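Side-chain contacts in glutamate--tRNA ligase (Methanothermobacter thermautotrophicus, PDB 3AII), which probably attaches glutamate to tRNA in two steps, activating the amino acid with ATP before transfer to the acceptor end, as a non-discriminating archaeal enzyme: residues E343-G346 / W347-R351; P427-P430 / D431-E434; A114-A117 / I118-E122; I480-A483 / R484-G487; A298-E301 / K302-L306. All coordinates share one frame; numbering follows the deposited sequence.

Contact 1 (E343-G346 / W347-R351)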
loop_
_atom_site.group_PDB
_atom_site.type_symbol
_atom_site.label_atom_id
_atom_site.label_comp_id
_atom_site.label_asym_id
_atom_site.label_seq_id
_atom_site.Cartn_x
_atom_site.Cartn_y
_atom_site.Cartn_z
ATOM N N GLU A 343 -11.617 12.096 -10.596
ATOM C CA GLU A 343 -10.493 11.448 -11.263
ATOM C C GLU A 343 -9.782 10.437 -10.374
ATOM O O GLU A 343 -8.631 10.086 -10.620
ATOM C CB GLU A 343 -9.507 12.470 -11.836
ATOM C CG GLU A 343 -9.967 13.057 -13.156
ATOM C CD GLU A 343 -10.522 11.996 -14.093
ATOM O OE1 GLU A 343 -9.913 10.910 -14.191
ATOM O OE2 GLU A 343 -11.569 12.246 -14.729
ATOM N N TYR A 344 -10.475 10.008 -9.324
ATOM C CA TYR A 344 -10.209 8.731 -8.669
ATOM C C TYR A 344 -11.561 8.199 -8.217
ATOM O O TYR A 344 -12.349 8.926 -7.615
ATOM C CB TYR A 344 -9.254 8.858 -7.481
ATOM C CG TYR A 344 -7.858 9.310 -7.837
ATOM C CD1 TYR A 344 -7.151 8.708 -8.868
ATOM C CD2 TYR A 344 -7.237 10.325 -7.124
ATOM C CE1 TYR A 344 -5.871 9.122 -9.195
ATOM C CE2 TYR A 344 -5.958 10.743 -7.437
ATOM C CZ TYR A 344 -5.281 10.140 -8.473
ATOM O OH TYR A 344 -4.010 10.562 -8.781
ATOM N N SER A 345 -11.836 6.939 -8.531
ATOM C CA SER A 345 -13.145 6.352 -8.271
ATOM C C SER A 345 -13.302 5.989 -6.803
ATOM O O SER A 345 -14.418 5.794 -6.312
ATOM C CB SER A 345 -13.346 5.107 -9.136
ATOM O OG SER A 345 -12.252 4.215 -8.999
ATOM N N GLY A 346 -12.174 5.899 -6.108
ATOM C CA GLY A 346 -12.159 5.457 -4.728
ATOM C C GLY A 346 -10.758 5.045 -4.328
ATOM O O GLY A 346 -9.805 5.220 -5.088
ATOM N N TRP A 347 -10.629 4.494 -3.127
ATOM C CA TRP A 347 -9.325 4.100 -2.628
ATOM C C TRP A 347 -8.765 2.921 -3.420
ATOM O O TRP A 347 -7.562 2.640 -3.366
ATOM C CB TRP A 347 -9.416 3.760 -1.146
ATOM C CG TRP A 347 -9.518 4.981 -0.266
ATOM C CD1 TRP A 347 -10.595 5.373 0.468
ATOM C CD2 TRP A 347 -8.499 5.964 -0.053
ATOM N NE1 TRP A 347 -10.303 6.542 1.145
ATOM C CE2 TRP A 347 -9.022 6.922 0.840
ATOM C CE3 TRP A 347 -7.190 6.120 -0.520
ATOM C CZ2 TRP A 347 -8.283 8.025 1.271
ATOM C CZ3 TRP A 347 -6.455 7.215 -0.091
ATOM C CH2 TRP A 347 -7.006 8.153 0.796
ATOM N N ASP A 348 -9.639 2.233 -4.151
ATOM C CA ASP A 348 -9.205 1.103 -4.974
ATOM C C ASP A 348 -9.104 1.444 -6.471
ATOM O O ASP A 348 -9.160 0.561 -7.338
ATOM C CB ASP A 348 -10.093 -0.121 -4.733
ATOM C CG ASP A 348 -11.545 0.137 -5.058
ATOM O OD1 ASP A 348 -11.888 1.289 -5.384
ATOM O OD2 ASP A 348 -12.346 -0.815 -4.984
ATOM N N ASP A 349 -8.940 2.726 -6.776
ATOM C CA ASP A 349 -8.694 3.160 -8.152
ATOM C C ASP A 349 -7.310 2.661 -8.549
ATOM O O ASP A 349 -6.366 2.809 -7.783
ATOM C CB ASP A 349 -8.764 4.692 -8.229
ATOM C CG ASP A 349 -8.655 5.223 -9.660
ATOM O OD1 ASP A 349 -7.596 5.032 -10.301
ATOM O OD2 ASP A 349 -9.628 5.848 -10.137
ATOM N N PRO A 350 -7.181 2.038 -9.743
ATOM C CA PRO A 350 -5.922 1.363 -10.092
ATOM C C PRO A 350 -4.735 2.310 -10.228
ATOM O O PRO A 350 -3.589 1.875 -10.202
ATOM C CB PRO A 350 -6.245 0.681 -11.429
ATOM C CG PRO A 350 -7.399 1.438 -11.973
ATOM C CD PRO A 350 -8.202 1.873 -10.789
ATOM N N ARG A 351 -5.011 3.601 -10.358
ATOM C CA ARG A 351 -3.941 4.593 -10.396
ATOM C C ARG A 351 -3.273 4.806 -9.045
ATOM O O ARG A 351 -2.255 5.486 -8.961
ATOM C CB ARG A 351 -4.479 5.924 -10.927
ATOM C CG ARG A 351 -4.747 5.881 -12.422
ATOM C CD ARG A 351 -5.570 7.063 -12.884
ATOM N NE ARG A 351 -6.941 7.001 -12.396
ATOM C CZ ARG A 351 -7.890 7.860 -12.749
ATOM N NH1 ARG A 351 -7.603 8.848 -13.590
ATOM N NH2 ARG A 351 -9.117 7.733 -12.271
HETATM O O HOH W 1 -13.413 2.546 -7.005
#
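Gly346 and Asp349 close a type I beta turn, Asp349 N donating to Gly346 O at 3.1 Å, in the loop between helices 333-341 and 355-360 of the catalytic domain. The carboxylate of Asp349 folds back from the end of the turn over the residues before it. With CG anti to the backbone N (chi1 -174°), OD2 lies 2.9 Å from Ser345 N and accepts its hydrogen on the anti lone pair. Arg351 grips the same carboxylate side-on: NE reaches OD1 of Asp349 at 2.9 Å, while NH2 bonds to OD2, both from the syn side and somewhat out of the carboxylate plane. OD1 also takes Arg351 N on its anti lone pair, which makes an Asx turn. At the far edge of the guanidinium, NH1 meets Glu343 OE1 at 3.2 Å in a nearly straight salt bridge, although Glu343 is poorly ordered. The Tyr344 ring stands almost upright on the guanidinium, planes 79° apart, with CD1 over one face toward the rim. A water joins Ser345 OG to Asp348 OD1, and Trp347 turns away to bond Glu146 through NE1. Each oxygen of the buried Asp349 carboxylate thus receives two donors, which fixes its rotation, and the arginine's charge probably helps to keep it ionised.

Contact 2 (P427-P430 / D431-E434)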
loop_
_atom_site.group_PDB
_atom_site.type_symbol
_atom_site.label_atom_id
_atom_site.label_comp_id
_atom_site.label_asym_id
_atom_site.label_seq_id
_atom_site.Cartn_x
_atom_site.Cartn_y
_atom_site.Cartn_z
ATOM N N PRO A 427 -5.714 -26.636 -22.863
ATOM C CA PRO A 427 -5.852 -26.672 -21.406
ATOM C C PRO A 427 -6.170 -25.333 -20.762
ATOM O O PRO A 427 -5.643 -24.270 -21.132
ATOM C CB PRO A 427 -4.465 -27.129 -20.932
ATOM C CG PRO A 427 -3.962 -27.952 -22.089
ATOM C CD PRO A 427 -4.440 -27.227 -23.306
ATOM N N LEU A 428 -7.039 -25.383 -19.767
ATOM C CA LEU A 428 -7.205 -24.241 -18.888
ATOM C C LEU A 428 -5.918 -23.922 -18.129
ATOM O O LEU A 428 -5.635 -22.766 -17.849
ATOM C CB LEU A 428 -8.376 -24.478 -17.934
ATOM C CG LEU A 428 -9.706 -24.236 -18.660
ATOM C CD1 LEU A 428 -10.806 -25.139 -18.076
ATOM C CD2 LEU A 428 -10.116 -22.771 -18.517
ATOM N N HIS A 429 -5.145 -24.948 -17.787
ATOM C CA HIS A 429 -3.812 -24.721 -17.236
ATOM C C HIS A 429 -2.958 -25.962 -17.461
ATOM O O HIS A 429 -3.319 -27.039 -17.008
ATOM C CB HIS A 429 -3.864 -24.399 -15.744
ATOM C CG HIS A 429 -2.590 -23.810 -15.246
ATOM N ND1 HIS A 429 -1.422 -24.536 -15.174
ATOM C CD2 HIS A 429 -2.281 -22.552 -14.851
ATOM C CE1 HIS A 429 -0.452 -23.756 -14.730
ATOM N NE2 HIS A 429 -0.948 -22.550 -14.525
ATOM N N PRO A 430 -1.825 -25.811 -18.164
ATOM C CA PRO A 430 -1.021 -26.980 -18.553
ATOM C C PRO A 430 -0.536 -27.825 -17.366
ATOM O O PRO A 430 -0.286 -29.021 -17.546
ATOM C CB PRO A 430 0.169 -26.365 -19.306
ATOM C CG PRO A 430 0.172 -24.911 -18.931
ATOM C CD PRO A 430 -1.264 -24.554 -18.690
ATOM N N ASP A 431 -0.428 -27.233 -16.185
ATOM C CA ASP A 431 0.032 -27.973 -15.005
ATOM C C ASP A 431 -1.102 -28.578 -14.184
ATOM O O ASP A 431 -0.861 -29.283 -13.201
ATOM C CB ASP A 431 0.879 -27.073 -14.109
ATOM C CG ASP A 431 2.115 -26.565 -14.810
ATOM O OD1 ASP A 431 2.618 -27.273 -15.710
ATOM O OD2 ASP A 431 2.575 -25.458 -14.459
ATOM N N HIS A 432 -2.339 -28.290 -14.570
ATOM C CA HIS A 432 -3.491 -28.727 -13.788
ATOM C C HIS A 432 -4.537 -29.399 -14.661
ATOM O O HIS A 432 -5.565 -28.799 -14.979
ATOM C CB HIS A 432 -4.125 -27.546 -13.065
ATOM C CG HIS A 432 -3.256 -26.954 -12.001
ATOM N ND1 HIS A 432 -3.258 -27.421 -10.702
ATOM C CD2 HIS A 432 -2.367 -25.933 -12.034
ATOM C CE1 HIS A 432 -2.405 -26.712 -9.984
ATOM N NE2 HIS A 432 -1.850 -25.804 -10.767
ATOM N N PRO A 433 -4.272 -30.641 -15.066
ATOM C CA PRO A 433 -5.209 -31.380 -15.914
ATOM C C PRO A 433 -6.563 -31.562 -15.243
ATOM O O PRO A 433 -7.537 -31.814 -15.957
ATOM C CB PRO A 433 -4.531 -32.746 -16.107
ATOM C CG PRO A 433 -3.106 -32.549 -15.703
ATOM C CD PRO A 433 -3.074 -31.427 -14.718
ATOM N N GLU A 434 -6.619 -31.460 -13.911
ATOM C CA GLU A 434 -7.873 -31.676 -13.199
ATOM C C GLU A 434 -8.970 -30.729 -13.660
ATOM O O GLU A 434 -10.135 -31.105 -13.665
ATOM C CB GLU A 434 -7.701 -31.604 -11.671
ATOM C CG GLU A 434 -7.347 -30.217 -11.154
ATOM C CD GLU A 434 -5.850 -29.975 -11.080
ATOM O OE1 GLU A 434 -5.437 -29.060 -10.324
ATOM O OE2 GLU A 434 -5.084 -30.696 -11.751
#
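A type I beta turn from His429 to His432 forms the core of the connection between strands 422-427 and 437-442 in the anticodon-binding part of the chain, and His432 N closes it on His429 O at 2.9 Å. The imidazole of His429 turns back toward the residues that follow it, its CG anti to the backbone N (chi1 -164°), and ND1 accepts the hydrogen of Asp431 N at 3.0 Å. That donor lies close to the ring plane, at the edge of the imidazole. The Asp431 side chain crosses the ring obliquely, OD2 3.5 Å from CE1 of His429. Over one face of the His429 ring comes the edge of His432, in a T-shaped pair with planes at 77° and centroids 5.0 Å apart; its CD2 is the leading atom, 3.6 Å from His429 ND1. On the other side of its own ring, His432 donates from ND1 to Glu434 OE1 at 2.8 Å. Both NE2 atoms reach backbone carbonyls, His429 that of Glu398 and His432 that of Glu399. With a leucine in place of His429, Asp431 N would probably lose its acceptor and the carbonyl of Glu398 its donor, leaving the His432 edge without an imidazole face to pack on. Because ND1 of His429 accepts while NE2 bonds a carbonyl oxygen, the ring is most simply read as the neutral tautomer protonated on NE2; that NE2 bond to Glu398 O ties the turn to the residues before strand 402-408.

Contact 3 (A114-A117 / I118-E122)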
loop_
_atom_site.group_PDB
_atom_site.type_symbol
_atom_site.label_atom_id
_atom_site.label_comp_id
_atom_site.label_asym_id
_atom_site.label_seq_id
_atom_site.Cartn_x
_atom_site.Cartn_y
_atom_site.Cartn_z
ATOM N N ALA A 114 3.105 -1.206 4.098
ATOM C CA ALA A 114 3.206 -2.653 4.111
ATOM C C ALA A 114 4.573 -3.129 4.590
ATOM O O ALA A 114 4.665 -4.112 5.323
ATOM C CB ALA A 114 2.873 -3.233 2.723
ATOM N N ARG A 115 5.635 -2.438 4.180
ATOM C CA ARG A 115 6.978 -2.790 4.621
ATOM C C ARG A 115 7.152 -2.767 6.151
ATOM O O ARG A 115 7.630 -3.740 6.733
ATOM C CB ARG A 115 8.008 -1.876 3.956
ATOM C CG ARG A 115 9.421 -2.333 4.177
ATOM C CD ARG A 115 10.416 -1.509 3.383
ATOM N NE ARG A 115 11.780 -1.919 3.696
ATOM C CZ ARG A 115 12.856 -1.178 3.460
ATOM N NH1 ARG A 115 12.724 0.017 2.906
ATOM N NH2 ARG A 115 14.059 -1.634 3.781
ATOM N N ALA A 116 6.775 -1.664 6.798
ATOM C CA ALA A 116 6.866 -1.582 8.261
ATOM C C ALA A 116 6.013 -2.654 8.926
ATOM O O ALA A 116 6.413 -3.272 9.915
ATOM C CB ALA A 116 6.446 -0.199 8.753
ATOM N N ALA A 117 4.823 -2.867 8.386
ATOM C CA ALA A 117 3.902 -3.838 8.974
ATOM C C ALA A 117 4.466 -5.248 8.879
ATOM O O ALA A 117 4.489 -5.999 9.856
ATOM C CB ALA A 117 2.555 -3.763 8.286
ATOM N N ILE A 118 4.938 -5.597 7.688
ATOM C CA ILE A 118 5.496 -6.926 7.457
ATOM C C ILE A 118 6.750 -7.175 8.300
ATOM O O ILE A 118 6.869 -8.207 8.951
ATOM C CB ILE A 118 5.793 -7.138 5.964
ATOM C CG1 ILE A 118 4.479 -7.249 5.183
ATOM C CG2 ILE A 118 6.638 -8.400 5.757
ATOM C CD1 ILE A 118 4.605 -6.897 3.740
ATOM N N LEU A 119 7.678 -6.224 8.303
ATOM C CA LEU A 119 8.922 -6.426 9.032
ATOM C C LEU A 119 8.662 -6.584 10.527
ATOM O O LEU A 119 9.198 -7.479 11.175
ATOM C CB LEU A 119 9.909 -5.283 8.760
ATOM C CG LEU A 119 10.422 -5.255 7.323
ATOM C CD1 LEU A 119 11.252 -4.005 7.062
ATOM C CD2 LEU A 119 11.220 -6.518 7.037
ATOM N N ASN A 120 7.816 -5.724 11.078
ATOM C CA ASN A 120 7.524 -5.815 12.495
ATOM C C ASN A 120 6.797 -7.095 12.845
ATOM O O ASN A 120 7.062 -7.719 13.878
ATOM C CB ASN A 120 6.747 -4.586 12.956
ATOM C CG ASN A 120 7.648 -3.405 13.176
ATOM O OD1 ASN A 120 8.342 -3.326 14.189
ATOM N ND2 ASN A 120 7.667 -2.484 12.224
ATOM N N HIS A 121 5.889 -7.502 11.967
ATOM C CA HIS A 121 5.194 -8.766 12.152
ATOM C C HIS A 121 6.166 -9.951 12.065
ATOM O O HIS A 121 6.146 -10.835 12.914
ATOM C CB HIS A 121 4.066 -8.897 11.142
ATOM C CG HIS A 121 3.419 -10.244 11.132
ATOM N ND1 HIS A 121 2.805 -10.786 12.240
ATOM C CD2 HIS A 121 3.288 -11.160 10.142
ATOM C CE1 HIS A 121 2.322 -11.979 11.934
ATOM N NE2 HIS A 121 2.604 -12.229 10.666
ATOM N N GLU A 122 7.038 -9.943 11.059
ATOM C CA GLU A 122 8.054 -10.992 10.931
ATOM C C GLU A 122 9.003 -11.094 12.130
ATOM O O GLU A 122 9.376 -12.194 12.530
ATOM C CB GLU A 122 8.862 -10.828 9.634
ATOM C CG GLU A 122 8.066 -11.031 8.347
ATOM C CD GLU A 122 7.682 -12.487 8.099
ATOM O OE1 GLU A 122 8.356 -13.401 8.622
ATOM O OE2 GLU A 122 6.696 -12.717 7.371
#
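Ala116 O is gripped twice by Asn120, through ND2 at 2.7 Å and through the backbone N at 3.1 Å, the two donors arriving from opposite faces of the carbonyl plane. The amide reaches back because CG sits beside the backbone N (chi1 -80°), and the oxygen lies near the amide plane. ND2 also bonds Leu291 O. One residue earlier, Leu119 runs alongside Arg115, both pointing the same way, with CD1 3.8 Å from Arg115 CG. The arginine chain is extended and carries its NH1 and NH2 to the carbonyls of Gly321 and Gly376. Ile118 lays its CG1 branch back toward the preceding turn, where CD1 meets Ala114 CB at 4.2 Å. The small alanines let neighbours come close: Ala117 packs on Phe101 of strand 98-101 and Leu155 of helix 147-158. All this belongs to helix 111-126, which starts within the predicted HIGH motif and is the crossover helix of a beta-alpha-beta unit between strands 98-101 and 130-135. In this largely buried setting the Asn120 amide adds a second donor to an oxygen already used by the helix, and through Leu291 it fastens the helix to a neighbouring strand.

Contact 4 (I480-A483 / R484-G487)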
loop_
_atom_site.group_PDB
_atom_site.type_symbol
_atom_site.label_atom_id
_atom_site.label_comp_id
_atom_site.label_asym_id
_atom_site.label_seq_id
_atom_site.Cartn_x
_atom_site.Cartn_y
_atom_site.Cartn_z
ATOM N N ILE A 480 1.277 -27.872 -37.561
ATOM C CA ILE A 480 2.356 -27.089 -36.961
ATOM C C ILE A 480 3.532 -26.900 -37.916
ATOM O O ILE A 480 4.130 -25.827 -37.969
ATOM C CB ILE A 480 2.881 -27.755 -35.674
ATOM C CG1 ILE A 480 1.792 -27.780 -34.604
ATOM C CG2 ILE A 480 4.111 -27.024 -35.158
ATOM C CD1 ILE A 480 2.217 -28.459 -33.323
ATOM N N GLU A 481 3.871 -27.951 -38.658
ATOM C CA GLU A 481 4.985 -27.880 -39.601
ATOM C C GLU A 481 4.715 -26.864 -40.704
ATOM O O GLU A 481 5.598 -26.088 -41.067
ATOM C CB GLU A 481 5.294 -29.255 -40.201
ATOM C CG GLU A 481 6.038 -30.195 -39.257
ATOM C CD GLU A 481 7.487 -29.784 -39.029
ATOM O OE1 GLU A 481 8.377 -30.650 -39.171
ATOM O OE2 GLU A 481 7.738 -28.600 -38.710
ATOM N N GLU A 482 3.494 -26.868 -41.229
ATOM C CA GLU A 482 3.107 -25.881 -42.226
ATOM C C GLU A 482 3.265 -24.486 -41.623
ATOM O O GLU A 482 3.744 -23.565 -42.281
ATOM C CB GLU A 482 1.667 -26.096 -42.692
ATOM C CG GLU A 482 1.305 -27.550 -42.978
ATOM C CD GLU A 482 2.217 -28.198 -44.000
ATOM O OE1 GLU A 482 2.806 -27.465 -44.823
ATOM O OE2 GLU A 482 2.342 -29.442 -43.982
ATOM N N ALA A 483 2.870 -24.330 -40.366
ATOM C CA ALA A 483 2.995 -23.033 -39.713
ATOM C C ALA A 483 4.460 -22.590 -39.660
ATOM O O ALA A 483 4.779 -21.427 -39.890
ATOM C CB ALA A 483 2.395 -23.076 -38.304
ATOM N N ARG A 484 5.348 -23.524 -39.332
ATOM C CA ARG A 484 6.776 -23.224 -39.295
ATOM C C ARG A 484 7.305 -22.864 -40.682
ATOM O O ARG A 484 8.130 -21.964 -40.826
ATOM C CB ARG A 484 7.563 -24.408 -38.728
ATOM C CG ARG A 484 7.475 -24.567 -37.218
ATOM C CD ARG A 484 8.268 -25.786 -36.767
ATOM N NE ARG A 484 8.611 -25.735 -35.349
ATOM C CZ ARG A 484 9.378 -26.631 -34.736
ATOM N NH1 ARG A 484 9.881 -27.654 -35.416
ATOM N NH2 ARG A 484 9.643 -26.507 -33.443
ATOM N N GLU A 485 6.821 -23.567 -41.699
ATOM C CA GLU A 485 7.250 -23.311 -43.064
ATOM C C GLU A 485 6.819 -21.906 -43.509
ATOM O O GLU A 485 7.557 -21.214 -44.206
ATOM C CB GLU A 485 6.710 -24.400 -44.005
ATOM C CG GLU A 485 7.093 -25.833 -43.585
ATOM C CD GLU A 485 7.010 -26.849 -44.724
ATOM O OE1 GLU A 485 7.950 -26.906 -45.543
ATOM O OE2 GLU A 485 6.017 -27.605 -44.791
ATOM N N LEU A 486 5.633 -21.477 -43.084
ATOM C CA LEU A 486 5.153 -20.126 -43.390
ATOM C C LEU A 486 5.871 -19.023 -42.619
ATOM O O LEU A 486 5.854 -17.859 -43.022
ATOM C CB LEU A 486 3.663 -20.010 -43.070
ATOM C CG LEU A 486 2.618 -20.625 -43.981
ATOM C CD1 LEU A 486 1.244 -20.371 -43.383
ATOM C CD2 LEU A 486 2.715 -20.015 -45.383
ATOM N N GLY A 487 6.474 -19.374 -41.489
ATOM C CA GLY A 487 6.934 -18.367 -40.560
ATOM C C GLY A 487 5.745 -17.665 -39.922
ATOM O O GLY A 487 5.801 -16.477 -39.615
#
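The Arg484 guanidinium has the Glu481 carboxylate to one side, OE2 approaching obliquely, with the two planes 66° apart. OE2 of Glu481 stays 4.0 Å from Arg484 NH1, too far for a salt bridge, so the attraction is a loose one across a single helical turn. The closer touch is on the aliphatic part of the arginine, where OE2 of Glu481 lies 3.5 Å from CD. Glu481 bends at chi2 (-71°) to bring its carboxylate over the extended Arg484 chain. A second pair of flat groups sits further round the helix: the side chains of Glu482 and Glu485 lie side by side, pointing the same way, their carboxylate planes 49° apart, and OE1 of Glu482 is 3.2 Å from OE2 of Glu485. Two acceptors so close would probably repel if both are ionised, and a shared proton or screening by solvent may ease this. The backbone carrying these side chains makes regular helical bonds, Arg484 N to Ile480 O, Glu485 N to Glu481 O and Leu486 N to Glu482 O, each 2.9 Å long. Gly487, with positive phi, is the C-prime residue of a Schellman motif, its N bonded to Arg484 O. Helix 480-486 follows strand 472-477 and leads into strand 489-495; Ala483 and Leu486 rest on Asn465 of strand 464-469, while Arg459 and Pro457 of strand 456-460 meet Ile480 and Leu486 respectively.

Contact 5 (A298-E301 / K302-L306)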
loop_
_atom_site.group_PDB
_atom_site.type_symbol
_atom_site.label_atom_id
_atom_site.label_comp_id
_atom_site.label_asym_id
_atom_site.label_seq_id
_atom_site.Cartn_x
_atom_site.Cartn_y
_atom_site.Cartn_z
ATOM N N ALA A 298 16.989 12.132 13.424
ATOM C CA ALA A 298 16.320 13.305 13.973
ATOM C C ALA A 298 15.380 12.910 15.106
ATOM O O ALA A 298 15.553 13.333 16.246
ATOM C CB ALA A 298 15.549 14.036 12.876
ATOM N N ASN A 299 14.392 12.083 14.786
ATOM C CA ASN A 299 13.381 11.693 15.760
ATOM C C ASN A 299 13.943 10.945 16.973
ATOM O O ASN A 299 13.624 11.281 18.111
ATOM C CB ASN A 299 12.256 10.894 15.085
ATOM C CG ASN A 299 11.491 11.712 14.054
ATOM O OD1 ASN A 299 11.467 12.947 14.104
ATOM N ND2 ASN A 299 10.853 11.021 13.111
ATOM N N ARG A 300 14.779 9.935 16.742
ATOM C CA ARG A 300 15.390 9.214 17.857
ATOM C C ARG A 300 16.160 10.165 18.782
ATOM O O ARG A 300 16.028 10.107 20.004
ATOM C CB ARG A 300 16.324 8.108 17.359
ATOM C CG ARG A 300 17.239 7.549 18.446
ATOM C CD ARG A 300 18.131 6.422 17.928
ATOM N NE ARG A 300 19.216 6.115 18.863
ATOM C CZ ARG A 300 19.968 5.020 18.811
ATOM N NH1 ARG A 300 19.761 4.105 17.871
ATOM N NH2 ARG A 300 20.928 4.832 19.707
ATOM N N GLU A 301 16.981 11.027 18.193
ATOM C CA GLU A 301 17.754 11.983 18.974
ATOM C C GLU A 301 16.855 12.890 19.820
ATOM O O GLU A 301 17.182 13.216 20.952
ATOM C CB GLU A 301 18.624 12.843 18.053
ATOM C CG GLU A 301 19.792 12.118 17.420
ATOM C CD GLU A 301 20.566 13.010 16.468
ATOM O OE1 GLU A 301 21.367 13.843 16.946
ATOM O OE2 GLU A 301 20.369 12.883 15.239
ATOM N N LYS A 302 15.725 13.304 19.258
ATOM C CA LYS A 302 14.796 14.155 19.999
ATOM C C LYS A 302 14.172 13.403 21.171
ATOM O O LYS A 302 14.117 13.904 22.294
ATOM C CB LYS A 302 13.702 14.681 19.065
ATOM C CG LYS A 302 14.224 15.595 17.968
ATOM C CD LYS A 302 13.106 15.992 17.017
ATOM C CE LYS A 302 13.587 17.006 15.995
ATOM N NZ LYS A 302 12.535 17.300 14.980
ATOM N N GLN A 303 13.693 12.191 20.900
ATOM C CA GLN A 303 13.030 11.401 21.932
ATOM C C GLN A 303 13.955 10.997 23.073
ATOM O O GLN A 303 13.535 10.906 24.229
ATOM C CB GLN A 303 12.406 10.158 21.304
ATOM C CG GLN A 303 11.370 10.489 20.241
ATOM C CD GLN A 303 10.796 9.249 19.585
ATOM O OE1 GLN A 303 10.264 9.312 18.477
ATOM N NE2 GLN A 303 10.906 8.114 20.265
ATOM N N GLU A 304 15.219 10.753 22.752
ATOM C CA GLU A 304 16.192 10.387 23.778
ATOM C C GLU A 304 16.177 11.341 24.985
ATOM O O GLU A 304 16.314 10.908 26.127
ATOM C CB GLU A 304 17.592 10.270 23.165
ATOM C CG GLU A 304 17.770 9.022 22.311
ATOM C CD GLU A 304 19.096 8.982 21.571
ATOM O OE1 GLU A 304 19.859 9.974 21.631
ATOM O OE2 GLU A 304 19.372 7.951 20.921
ATOM N N TYR A 305 15.956 12.633 24.741
ATOM C CA TYR A 305 15.891 13.618 25.824
ATOM C C TYR A 305 14.711 13.401 26.758
ATOM O O TYR A 305 14.801 13.631 27.959
ATOM C CB TYR A 305 15.842 15.042 25.264
ATOM C CG TYR A 305 17.160 15.494 24.691
ATOM C CD1 TYR A 305 17.423 15.381 23.331
ATOM C CD2 TYR A 305 18.142 16.032 25.508
ATOM C CE1 TYR A 305 18.632 15.783 22.805
ATOM C CE2 TYR A 305 19.351 16.437 24.988
ATOM C CZ TYR A 305 19.591 16.310 23.643
ATOM O OH TYR A 305 20.797 16.716 23.129
ATOM N N LEU A 306 13.597 12.960 26.184
ATOM C CA LEU A 306 12.401 12.668 26.962
ATOM C C LEU A 306 12.635 11.493 27.883
ATOM O O LEU A 306 12.338 11.560 29.076
ATOM C CB LEU A 306 11.236 12.321 26.039
ATOM C CG LEU A 306 10.535 13.455 25.313
ATOM C CD1 LEU A 306 9.485 12.859 24.393
ATOM C CD2 LEU A 306 9.898 14.400 26.307
HETATM O O HOH W 2 19.800 12.661 21.945
#
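Arg300 and Glu304, one turn apart near the start of helix 299-310, reach for each other at a slant, with the guanidinium and carboxylate planes 68° apart. The extended arginine, with CG anti to the backbone N (chi1 166°), carries NE to Glu304 OE2, to which it donates at 2.8 Å. This salt bridge is nearly straight, 168° at the hydrogen, and the oxygen lies close to the guanidinium plane at its edge. Glu304 approaches along the arginine stem as well, OE2 standing 3.3 Å from Arg300 CG. Its other oxygen, OE1, takes a hydrogen at 2.7 Å from a water that also donates to Glu301 O. A glutamine in place of Glu304 would probably leave the Arg300 charge without its countercharge and weaken its hold on the guanidinium. Further round, the extended Lys302 lays CG against Ala298 O, and Tyr305 sets CD1 3.2 Å from Glu301 O. Arg300 is exposed yet still meets Phe317 of strand 316-318, which Gln303 also touches. Gln303 in turn bonds Asn275 of helix 274-284 through OE1 and packs on Val278 of the same helix.

How the contacts relate
Along the chain the order is contact 3, contact 5, contact 1, contact 2, contact 4. The first three belong to the catalytic domain: contact 3 is on the buried helix 111-126, contact 5 on helix 299-310 with its centre about 23 Å away, and contact 1 in a surface loop about 25 Å from contact 3 between centres. Contacts 2 and 4 lie in the anticodon-binding region, their centres about 26 Å apart, at a connection between strands and on the short helix 480-486. No two contacts touch. Contacts 4 and 5, about 72 Å apart between centres, mark how elongated this synthetase is, consistent with an enzyme that must recognise both ends of a tRNA.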